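Local coordinates for protein endoglucanase, family GH5 (Zobellia galactanivorans, PDB 6GL2) that probably hydrolyses beta-linked glucans of the hemicellulose type, such as mixed-linked glucan, as a family GH5 glycoside hydrolase, at residues Leu145-Leu150 against Ala192-Met197. Residues are numbered along the deposited sequence; the frame is centred on the assembly and turned at random.
Sequences LIFETL and AKRKIM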
ATOM      1  N   LEU A 145      -3.921  -4.342  12.838  1.00  9.00           N
ATOM      2  CA  LEU A 145      -4.564  -4.387  11.517  1.00  9.25           C
ATOM      3  C   LEU A 145      -4.946  -2.970  11.119  1.00  9.16           C
ATOM      4  O   LEU A 145      -5.686  -2.291  11.824  1.00  9.63           O
ATOM      5  CB  LEU A 145      -5.812  -5.340  11.602  1.00 10.32           C
ATOM      6  CG  LEU A 145      -6.546  -5.494  10.287  1.00 11.71           C
ATOM      7  CD1 LEU A 145      -5.630  -6.133   9.248  1.00 15.83           C
ATOM      8  CD2 LEU A 145      -7.905  -6.240  10.435  1.00 16.84           C
ATOM      9  N   ILE A 146      -4.505  -2.638   9.910  1.00  8.55           N
ATOM     10  CA  ILE A 146      -4.637  -1.302   9.332  1.00  8.72           C
ATOM     11  C   ILE A 146      -5.431  -1.429   8.034  1.00  9.18           C
ATOM     12  O   ILE A 146      -5.301  -2.419   7.278  1.00  9.11           O
ATOM     13  CB  ILE A 146      -3.235  -0.789   8.936  1.00  9.25           C
ATOM     14  CG1 ILE A 146      -2.309  -0.666  10.197  1.00  9.38           C
ATOM     15  CG2 ILE A 146      -3.253   0.619   8.262  1.00  9.72           C
ATOM     16  CD1 ILE A 146      -0.839  -0.798   9.844  1.00 10.32           C
ATOM     17  N   PHE A 147      -6.368  -0.503   7.815  1.00  8.14           N
ATOM     18  CA  PHE A 147      -7.049  -0.466   6.510  1.00  9.10           C
ATOM     19  C   PHE A 147      -6.445   0.592   5.608  1.00  8.56           C
ATOM     20  O   PHE A 147      -6.090   1.673   6.078  1.00 10.62           O
ATOM     21  CB  PHE A 147      -8.517  -0.083   6.675  1.00  7.94           C
ATOM     22  CG  PHE A 147      -9.355  -1.094   7.467  1.00  8.88           C
ATOM     23  CD1 PHE A 147      -9.019  -2.456   7.522  1.00 10.71           C
ATOM     24  CD2 PHE A 147     -10.497  -0.714   8.126  1.00  9.19           C
ATOM     25  CE1 PHE A 147      -9.814  -3.323   8.278  1.00 10.88           C
ATOM     26  CE2 PHE A 147     -11.300  -1.585   8.845  1.00  9.95           C
ATOM     27  CZ  PHE A 147     -10.927  -2.881   8.934  1.00  9.95           C
ATOM     28  N   GLU A 148      -6.298   0.325   4.365  1.00  8.40           N
ATOM     29  CA  GLU A 148      -5.846   1.280   3.312  1.00  8.73           C
ATOM     30  C   GLU A 148      -6.952   1.400   2.317  1.00  8.24           C
ATOM     31  O   GLU A 148      -7.363   0.436   1.670  1.00  8.31           O
ATOM     32  CB  GLU A 148      -4.565   0.803   2.696  1.00  8.35           C
ATOM     33  CG  GLU A 148      -4.120   1.554   1.445  1.00  8.16           C
ATOM     34  CD  GLU A 148      -2.950   1.000   0.774  1.00  9.09           C
ATOM     35  OE1 GLU A 148      -1.986   0.546   1.409  1.00 13.09           O
ATOM     36  OE2 GLU A 148      -3.012   0.883  -0.489  1.00 12.43           O
ATOM     37  N   THR A 149      -7.599   2.559   2.221  1.00  8.81           N
ATOM     38  CA  THR A 149      -8.926   2.649   1.570  1.00  9.15           C
ATOM     39  C   THR A 149      -8.881   2.396   0.065  1.00  7.80           C
ATOM     40  O   THR A 149      -9.696   1.703  -0.502  1.00  8.86           O
ATOM     41  CB  THR A 149      -9.598   3.975   1.844  1.00  9.21           C
ATOM     42  OG1 THR A 149      -8.621   5.013   1.727  1.00 11.66           O
ATOM     43  CG2 THR A 149     -10.192   3.992   3.276  1.00 12.06           C
ATOM     44  N   LEU A 150      -7.803   2.887  -0.622  1.00  8.49           N
ATOM     45  CA  LEU A 150      -7.645   2.704  -2.062  1.00  9.06           C
ATOM     46  C   LEU A 150      -6.187   2.663  -2.434  1.00 11.79           C
ATOM     47  O   LEU A 150      -5.450   3.512  -1.931  1.00 18.46           O
ATOM     48  CB  LEU A 150      -8.267   3.888  -2.845  1.00  9.84           C
ATOM     49  CG  LEU A 150      -9.740   4.172  -2.688  1.00 10.27           C
ATOM     50  CD1 LEU A 150     -10.098   5.544  -3.214  1.00 11.66           C
ATOM     51  CD2 LEU A 150     -10.547   3.105  -3.309  1.00 11.51           C
ATOM     52  N   ALA A 192     -13.707   2.553  14.942  1.00 13.54           N
ATOM     53  CA  ALA A 192     -13.783   4.002  15.175  1.00 13.70           C
ATOM     54  C   ALA A 192     -12.370   4.596  15.374  1.00 13.12           C
ATOM     55  O   ALA A 192     -12.221   5.772  15.025  1.00 16.18           O
ATOM     56  CB  ALA A 192     -14.693   4.344  16.412  1.00 15.47           C
ATOM     57  N   LYS A 193     -11.400   3.786  15.785  1.00 13.84           N
ATOM     58  CA  LYS A 193     -10.057   4.190  16.195  1.00 16.45           C
ATOM     59  C   LYS A 193      -8.922   3.664  15.297  1.00 13.06           C
ATOM     60  O   LYS A 193      -7.797   4.152  15.338  1.00 14.45           O
ATOM     61  CB  LYS A 193      -9.800   3.563  17.605  1.00 21.82           C
ATOM     62  CG  LYS A 193     -10.915   3.719  18.670  1.00 27.61           C
ATOM     63  CD  LYS A 193     -11.846   2.497  18.811  1.00 30.10           C
ATOM     64  CE  LYS A 193     -13.001   2.877  19.736  0.50 29.39           C
ATOM     65  NZ  LYS A 193     -12.634   3.800  20.863  0.50 28.64           N
ATOM     66  N   ARG A 194      -9.253   2.648  14.469  1.00 11.35           N
ATOM     67  CA  ARG A 194      -8.234   1.937  13.709  1.00 10.25           C
ATOM     68  C   ARG A 194      -7.453   2.942  12.808  1.00  9.87           C
ATOM     69  O   ARG A 194      -8.072   3.871  12.243  1.00 10.41           O
ATOM     70  CB  ARG A 194      -8.965   0.884  12.782  1.00 10.65           C
ATOM     71  CG  ARG A 194      -7.967  -0.048  12.118  1.00 10.33           C
ATOM     72  CD  ARG A 194      -8.656  -1.133  11.310  1.00 10.45           C
ATOM     73  NE  ARG A 194      -9.643  -1.868  12.107  1.00 10.38           N
ATOM     74  CZ  ARG A 194      -9.347  -2.662  13.104  1.00 11.17           C
ATOM     75  NH1 ARG A 194     -10.362  -3.171  13.825  1.00 11.11           N
ATOM     76  NH2 ARG A 194      -8.108  -2.976  13.397  1.00  9.67           N
ATOM     77  N   LYS A 195      -6.198   2.699  12.604  1.00  9.67           N
ATOM     78  CA  LYS A 195      -5.405   3.502  11.631  1.00 10.17           C
ATOM     79  C   LYS A 195      -5.849   3.192  10.210  1.00  8.96           C
ATOM     80  O   LYS A 195      -6.115   2.030   9.864  1.00  9.63           O
ATOM     81  CB  LYS A 195      -3.925   3.231  11.786  1.00 10.68           C
ATOM     82  CG  LYS A 195      -3.364   3.720  13.135  1.00 13.02           C
ATOM     83  CD  LYS A 195      -3.457   5.211  13.441  1.00 14.89           C
ATOM     84  CE  LYS A 195      -2.832   5.426  14.847  1.00 14.89           C
ATOM     85  NZ  LYS A 195      -3.805   5.371  15.936  1.00 17.27           N
ATOM     86  N   ILE A 196      -6.070   4.252   9.414  1.00  8.86           N
ATOM     87  CA  ILE A 196      -6.485   4.162   8.011  1.00  8.66           C
ATOM     88  C   ILE A 196      -5.468   4.874   7.161  1.00  9.32           C
ATOM     89  O   ILE A 196      -5.153   6.052   7.435  1.00 10.14           O
ATOM     90  CB  ILE A 196      -7.892   4.729   7.800  1.00  9.88           C
ATOM     91  CG1 ILE A 196      -8.932   4.056   8.633  1.00 10.66           C
ATOM     92  CG2 ILE A 196      -8.207   4.593   6.307  1.00 10.53           C
ATOM     93  CD1 ILE A 196     -10.271   4.710   8.551  1.00 11.13           C
ATOM     94  N   MET A 197      -4.884   4.261   6.158  1.00  8.85           N
ATOM     95  CA  MET A 197      -4.027   4.835   5.195  1.00  9.34           C
ATOM     96  C   MET A 197      -4.796   5.348   4.010  1.00  9.84           C
ATOM     97  O   MET A 197      -5.537   4.583   3.337  1.00  8.91           O
ATOM     98  CB  MET A 197      -2.983   3.767   4.761  1.00  9.79           C
ATOM     99  CG  MET A 197      -1.874   3.534   5.762  1.00 10.53           C
ATOM    100  SD  MET A 197      -0.911   2.016   5.380  1.00 10.78           S
ATOM    101  CE  MET A 197      -0.453   2.369   3.695  1.00 10.39           C
TER
HETATM  102  O   HOH W   1      -4.834   0.132  13.209  1.00 11.15           O
HETATM  103  O   HOH W   2      -5.571   4.729   0.501  1.00  9.43           O
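Phe147 pairs with Ile196 and Glu148 with Met197 where strands 145-148 and 196-199, the fourth and fifth of the TIM barrel, run parallel; helix 167-186 lies in the crossover between them. Met197 N donates to Phe147 O (2.9 Å), and Phe147 N and Thr149 N reach Lys195 O and Met197 O. One step before the ladder a water continues it, donating to Leu145 O and accepting from Lys195 N. Arg194 adds a second donor to Leu145 O. Its CB leads toward the neighbouring strand, and CG, anti to the backbone N (chi1 -171°), passes 3.2 Å from Leu145 O. CD sits over the centre of the Phe147 ring in a CH-pi contact, 3.6 Å from the centroid. There the chain bends (chi3 -53°), leaving NE over the same face near Phe147 CZ and hydrogen-bonded to Asn191 OD1. The guanidinium, tilted 47° to the ring, turns NH2 back to Leu145 O, a nearly straight bond of 3.0 Å with the oxygen in the guanidinium plane; NH1 also hydrogen-bonds Tyr141 O, and NH2 Gly142 O. An alanine here would probably cost these three carbonyls the guanidinium's bonds, Leu145 O keeping its water, and uncover one face of the Phe147 ring. On the face bearing Glu148, whose carboxylate is salt-bridged to Arg63, Met197 SD packs 4.0 Å from Ile146 CG2 and its CE ends 3.3 Å from Glu148 OE1.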